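Local coordinates for protein 5-Carboxyvanillate Decarboxylase (Novosphingobium aromaticivorans, PDB 4QRN) that probably removes a carboxyl group from 5-carboxyvanillate, as a manganese-binding decarboxylase of the amidohydrolase family, at residues 99-110 with 144-152. Numbering follows the deposited sequence. Where two conformers were deposited one is given.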
ATOM      1  N   MET A  99     -18.362 -13.966 -20.931  1.00  7.66           N
ATOM      2  CA  MET A  99     -17.169 -13.596 -21.668  1.00  7.78           C
ATOM      3  C   MET A  99     -17.534 -13.051 -23.042  1.00  7.56           C
ATOM      4  O   MET A  99     -17.027 -12.002 -23.468  1.00  8.08           O
ATOM      5  CB  MET A  99     -16.238 -14.793 -21.804  1.00  8.26           C
ATOM      6  CG  MET A  99     -15.596 -15.195 -20.469  1.00  9.08           C
ATOM      7  SD  MET A  99     -14.802 -16.806 -20.468  1.00  9.38           S
ATOM      8  CE  MET A  99     -13.504 -16.562 -21.681  1.00 10.39           C
ATOM      9  N   ASP A 100     -18.416 -13.755 -23.756  1.00  7.69           N
ATOM     10  CA  ASP A 100     -18.813 -13.326 -25.082  1.00  8.07           C
ATOM     11  C   ASP A 100     -19.393 -11.903 -25.018  1.00  8.51           C
ATOM     12  O   ASP A 100     -19.150 -11.076 -25.904  1.00  8.74           O
ATOM     13  CB  ASP A 100     -19.844 -14.286 -25.663  1.00  9.28           C
ATOM     14  CG  ASP A 100     -19.255 -15.639 -26.073  1.00  9.21           C
ATOM     15  OD1 ASP A 100     -18.019 -15.768 -26.214  1.00  9.26           O
ATOM     16  OD2 ASP A 100     -20.063 -16.571 -26.314  1.00  9.57           O
ATOM     17  N   ALA A 101     -20.184 -11.612 -23.992  1.00  8.59           N
ATOM     18  CA  ALA A 101     -20.846 -10.314 -23.870  1.00  9.17           C
ATOM     19  C   ALA A 101     -19.883  -9.168 -23.597  1.00  9.29           C
ATOM     20  O   ALA A 101     -20.261  -8.003 -23.733  1.00 10.63           O
ATOM     21  CB  ALA A 101     -21.913 -10.371 -22.785  1.00 10.61           C
ATOM     22  N   THR A 102     -18.663  -9.486 -23.164  1.00  8.11           N
ATOM     23  CA  THR A 102     -17.666  -8.449 -22.919  1.00  8.20           C
ATOM     24  C   THR A 102     -16.433  -8.597 -23.815  1.00  7.94           C
ATOM     25  O   THR A 102     -15.397  -7.985 -23.577  1.00  8.32           O
ATOM     26  CB  THR A 102     -17.272  -8.402 -21.434  1.00  8.53           C
ATOM     27  OG1 THR A 102     -16.912  -9.718 -20.961  1.00  8.34           O
ATOM     28  CG2 THR A 102     -18.392  -7.807 -20.611  1.00  9.97           C
ATOM     29  N   GLY A 103     -16.561  -9.399 -24.869  1.00  7.97           N
ATOM     30  CA  GLY A 103     -15.479  -9.523 -25.822  1.00  8.52           C
ATOM     31  C   GLY A 103     -14.224 -10.207 -25.299  1.00  7.55           C
ATOM     32  O   GLY A 103     -13.145  -9.990 -25.854  1.00  7.90           O
ATOM     33  N   ILE A 104     -14.360 -11.009 -24.243  1.00  7.31           N
ATOM     34  CA  ILE A 104     -13.218 -11.689 -23.667  1.00  7.30           C
ATOM     35  C   ILE A 104     -12.995 -13.014 -24.389  1.00  7.44           C
ATOM     36  O   ILE A 104     -13.828 -13.923 -24.346  1.00  8.11           O
ATOM     37  CB  ILE A 104     -13.374 -11.892 -22.146  1.00  7.65           C
ATOM     38  CG1 ILE A 104     -13.574 -10.545 -21.434  1.00  7.91           C
ATOM     39  CG2 ILE A 104     -12.177 -12.668 -21.602  1.00  7.89           C
ATOM     40  CD1 ILE A 104     -12.523  -9.482 -21.741  1.00  8.33           C
ATOM     41  N   ASP A 105     -11.872 -13.107 -25.096  1.00  7.38           N
ATOM     42  CA  ASP A 105     -11.555 -14.298 -25.891  1.00  7.54           C
ATOM     43  C   ASP A 105     -11.096 -15.469 -25.043  1.00  7.52           C
ATOM     44  O   ASP A 105     -11.487 -16.606 -25.311  1.00  8.51           O
ATOM     45  CB  ASP A 105     -10.508 -13.927 -26.940  1.00  8.04           C
ATOM     46  CG  ASP A 105     -11.058 -12.944 -27.934  1.00  7.96           C
ATOM     47  OD1 ASP A 105     -11.919 -13.373 -28.743  1.00  8.91           O
ATOM     48  OD2 ASP A 105     -10.675 -11.749 -27.897  1.00  7.86           O
ATOM     49  N   LYS A 106     -10.241 -15.217 -24.056  1.00  7.30           N
ATOM     50  CA  LYS A 106      -9.727 -16.283 -23.209  0.62  7.64           C
ATOM     51  C   LYS A 106      -9.656 -15.783 -21.791  1.00  7.74           C
ATOM     52  O   LYS A 106      -9.410 -14.590 -21.554  1.00  7.75           O
ATOM     53  CB  LYS A 106      -8.332 -16.722 -23.657  0.62  8.74           C
ATOM     54  CG  LYS A 106      -8.278 -17.199 -25.107  0.62  9.80           C
ATOM     55  CD  LYS A 106      -6.938 -17.826 -25.445  0.62 10.58           C
ATOM     56  CE  LYS A 106      -6.912 -18.280 -26.902  0.62 11.66           C
ATOM     57  NZ  LYS A 106      -5.673 -19.025 -27.233  0.62 12.14           N
ATOM     58  N   ALA A 107      -9.861 -16.711 -20.857  1.00  7.44           N
ATOM     59  CA  ALA A 107      -9.776 -16.435 -19.430  1.00  7.69           C
ATOM     60  C   ALA A 107      -8.803 -17.416 -18.802  1.00  7.49           C
ATOM     61  O   ALA A 107      -8.906 -18.629 -19.040  1.00  8.70           O
ATOM     62  CB  ALA A 107     -11.145 -16.570 -18.798  1.00  8.86           C
ATOM     63  N   ILE A 108      -7.902 -16.899 -17.977  1.00  7.25           N
ATOM     64  CA  ILE A 108      -7.004 -17.720 -17.178  1.00  7.32           C
ATOM     65  C   ILE A 108      -7.623 -17.841 -15.801  1.00  7.28           C
ATOM     66  O   ILE A 108      -7.796 -16.849 -15.090  1.00  7.78           O
ATOM     67  CB  ILE A 108      -5.595 -17.130 -17.140  1.00  8.69           C
ATOM     68  CG1 ILE A 108      -5.142 -16.867 -18.601  1.00 10.58           C
ATOM     69  CG2 ILE A 108      -4.672 -18.050 -16.354  1.00 10.55           C
ATOM     70  CD1 ILE A 108      -3.687 -16.527 -18.789  1.00 12.05           C
ATOM     71  N   LEU A 109      -8.010 -19.075 -15.474  1.00  7.39           N
ATOM     72  CA  LEU A 109      -8.895 -19.374 -14.353  1.00  7.53           C
ATOM     73  C   LEU A 109      -8.140 -19.967 -13.181  1.00  6.74           C
ATOM     74  O   LEU A 109      -7.265 -20.829 -13.353  1.00  7.75           O
ATOM     75  CB  LEU A 109      -9.918 -20.421 -14.783  1.00  8.61           C
ATOM     76  CG  LEU A 109     -10.837 -19.980 -15.905  1.00 10.95           C
ATOM     77  CD1 LEU A 109     -11.545 -21.193 -16.516  1.00 13.35           C
ATOM     78  CD2 LEU A 109     -11.860 -18.995 -15.417  1.00 12.06           C
ATOM     79  N   ALA A 110      -8.528 -19.543 -11.986  1.00  6.80           N
ATOM     80  CA  ALA A 110      -7.963 -20.102 -10.747  1.00  6.80           C
ATOM     81  C   ALA A 110      -9.014 -20.152  -9.654  1.00  6.75           C
ATOM     82  O   ALA A 110      -9.873 -19.272  -9.529  1.00  7.28           O
ATOM     83  CB  ALA A 110      -6.767 -19.268 -10.287  1.00  8.05           C
ATOM     84  N   PRO A 144     -11.444 -25.531 -24.892  1.00 12.48           N
ATOM     85  CA  PRO A 144      -9.990 -25.351 -24.932  1.00 13.64           C
ATOM     86  C   PRO A 144      -9.528 -24.026 -25.549  1.00 13.53           C
ATOM     87  O   PRO A 144      -8.399 -23.606 -25.306  1.00 15.15           O
ATOM     88  CB  PRO A 144      -9.524 -26.555 -25.778  1.00 15.36           C
ATOM     89  CG  PRO A 144     -10.713 -26.878 -26.627  1.00 15.85           C
ATOM     90  CD  PRO A 144     -11.891 -26.648 -25.745  1.00 14.07           C
ATOM     91  N   ASP A 145     -10.367 -23.381 -26.357  1.00 12.25           N
ATOM     92  CA  ASP A 145      -9.992 -22.087 -26.926  0.67 13.40           C
ATOM     93  C   ASP A 145     -10.424 -20.912 -26.062  1.00 11.21           C
ATOM     94  O   ASP A 145     -10.117 -19.768 -26.410  1.00 11.59           O
ATOM     95  CB  ASP A 145     -10.575 -21.948 -28.328  0.67 17.86           C
ATOM     96  CG  ASP A 145      -9.958 -22.931 -29.310  0.67 22.49           C
ATOM     97  OD1 ASP A 145      -8.767 -23.290 -29.146  0.67 24.12           O
ATOM     98  OD2 ASP A 145     -10.667 -23.354 -30.249  0.67 25.02           O
ATOM     99  N   ARG A 146     -11.117 -21.194 -24.951  1.00  9.73           N
ATOM    100  CA  ARG A 146     -11.647 -20.130 -24.086  1.00  9.10           C
ATOM    101  C   ARG A 146     -11.086 -20.130 -22.674  1.00  8.53           C
ATOM    102  O   ARG A 146     -10.986 -19.069 -22.064  1.00  8.84           O
ATOM    103  CB  ARG A 146     -13.177 -20.229 -23.969  1.00  8.98           C
ATOM    104  CG  ARG A 146     -13.911 -20.319 -25.295  1.00  9.44           C
ATOM    105  CD  ARG A 146     -13.629 -19.189 -26.232  1.00  9.83           C
ATOM    106  NE  ARG A 146     -13.964 -17.864 -25.713  1.00  8.86           N
ATOM    107  CZ  ARG A 146     -15.187 -17.329 -25.724  1.00  8.75           C
ATOM    108  NH1 ARG A 146     -16.235 -18.010 -26.157  1.00  9.56           N
ATOM    109  NH2 ARG A 146     -15.369 -16.114 -25.254  1.00  8.86           N
ATOM    110  N   PHE A 147     -10.800 -21.316 -22.118  1.00  8.80           N
ATOM    111  CA  PHE A 147     -10.440 -21.459 -20.707  1.00  9.36           C
ATOM    112  C   PHE A 147      -9.023 -22.011 -20.608  1.00  9.76           C
ATOM    113  O   PHE A 147      -8.707 -23.014 -21.265  1.00 11.43           O
ATOM    114  CB  PHE A 147     -11.347 -22.465 -20.001  1.00  9.56           C
ATOM    115  CG  PHE A 147     -12.805 -22.057 -19.805  1.00  8.89           C
ATOM    116  CD1 PHE A 147     -13.275 -20.755 -19.971  1.00  9.25           C
ATOM    117  CD2 PHE A 147     -13.709 -23.039 -19.397  1.00 10.22           C
ATOM    118  CE1 PHE A 147     -14.623 -20.462 -19.741  1.00 10.39           C
ATOM    119  CE2 PHE A 147     -15.038 -22.750 -19.164  1.00 10.45           C
ATOM    120  CZ  PHE A 147     -15.502 -21.467 -19.344  1.00 10.19           C
ATOM    121  N   ILE A 148      -8.209 -21.371 -19.770  1.00  8.45           N
ATOM    122  CA  ILE A 148      -6.845 -21.781 -19.492  1.00  8.59           C
ATOM    123  C   ILE A 148      -6.740 -21.918 -17.986  1.00  8.01           C
ATOM    124  O   ILE A 148      -7.271 -21.076 -17.264  1.00  9.64           O
ATOM    125  CB  ILE A 148      -5.850 -20.695 -19.983  1.00  9.91           C
ATOM    126  CG1 ILE A 148      -6.013 -20.475 -21.491  1.00 12.25           C
ATOM    127  CG2 ILE A 148      -4.407 -21.055 -19.617  1.00 11.11           C
ATOM    128  CD1 ILE A 148      -5.572 -19.089 -21.954  1.00 14.29           C
ATOM    129  N   GLY A 149      -6.067 -22.949 -17.494  1.00  8.06           N
ATOM    130  CA  GLY A 149      -6.044 -23.174 -16.065  1.00  8.34           C
ATOM    131  C   GLY A 149      -4.735 -22.869 -15.363  1.00  8.09           C
ATOM    132  O   GLY A 149      -3.635 -23.136 -15.886  1.00  8.26           O
ATOM    133  N   MET A 150      -4.873 -22.374 -14.127  1.00  8.03           N
ATOM    134  CA  MET A 150      -3.800 -22.296 -13.137  1.00  8.32           C
ATOM    135  C   MET A 150      -4.193 -23.251 -12.010  1.00  8.20           C
ATOM    136  O   MET A 150      -5.332 -23.243 -11.554  1.00  9.89           O
ATOM    137  CB  MET A 150      -3.658 -20.869 -12.591  1.00  9.23           C
ATOM    138  CG  MET A 150      -3.243 -19.856 -13.655  1.00 10.66           C
ATOM    139  SD  MET A 150      -1.522 -19.978 -14.167  1.00 11.24           S
ATOM    140  CE  MET A 150      -0.743 -18.901 -12.959  1.00 12.69           C
ATOM    141  N   GLY A 151      -3.252 -24.062 -11.551  1.00  7.86           N
ATOM    142  CA  GLY A 151      -3.554 -24.984 -10.475  1.00  8.47           C
ATOM    143  C   GLY A 151      -3.634 -24.319  -9.117  1.00  7.97           C
ATOM    144  O   GLY A 151      -3.049 -23.248  -8.880  1.00  7.60           O
ATOM    145  N   THR A 152      -4.337 -25.005  -8.214  1.00  8.30           N
ATOM    146  CA  THR A 152      -4.388 -24.649  -6.801  1.00  8.24           C
ATOM    147  C   THR A 152      -3.613 -25.684  -5.998  1.00  7.57           C
ATOM    148  O   THR A 152      -3.587 -26.869  -6.373  1.00  9.45           O
ATOM    149  CB  THR A 152      -5.873 -24.522  -6.318  1.00  8.89           C
ATOM    150  OG1 THR A 152      -5.972 -23.605  -5.231  1.00  8.85           O
ATOM    151  CG2 THR A 152      -6.493 -25.846  -5.898  1.00  9.74           C
TER
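Asp100 OD1 is gripped by two nitrogens of Arg146, NH2 at 2.8 Å and NH1 at 2.9 Å, a salt bridge in which the carboxylate and guanidinium planes lie only 14° apart. The guanidinium edge also serves two backbone carbonyls: NH2 donates a second bond to Ile104 O, 2.8 Å away and in the carbonyl plane, while NE reaches Asp105 O at 2.8 Å from outside that carbonyl's own plane. Bends at chi2 and chi3 (-57° and -59°) turn the arginine back so that its edge faces the mouth of the turn after the helix, where Gly103 closes a Schellman motif. With four bonds fixing its rotation, the guanidinium ties Asp100 of the helix to the chain at Ile104 and Asp105 that leads into the strand; an alanine here would probably leave Asp100 without its charge mate and the carbonyls of Ile104 and Asp105 without these donors.

Beyond it the strands run parallel, laced by alternating bonds from Ala107 N to Arg146 O, Ile148 N to Ala107 O, Leu109 N to Ile148 O and Met150 N to Leu109 O. On the sheet face of Ala107, Phe147 and Leu109, Leu109 CD1 sits over the ring of Phe147 in a CH-pi contact, 4.1 Å from its centroid, and Met99 SD meets the ring edge at CE1 (3.7 Å). On the face of Ile108 and Ile148, Ile108 lays CG1 against Ile148 CD1 and CG2 against Met150 CG (3.5 Å).

The pair belongs to a beta-alpha-beta unit whose helix 122-142 packs on Phe147 and Leu109 through Ala139, Cys140 and Leu136; helix 93-101 adds Arg95 and Ile96, and strand 38-44, bearing the manganese ligand Glu41, flanks 106-111 on its other side.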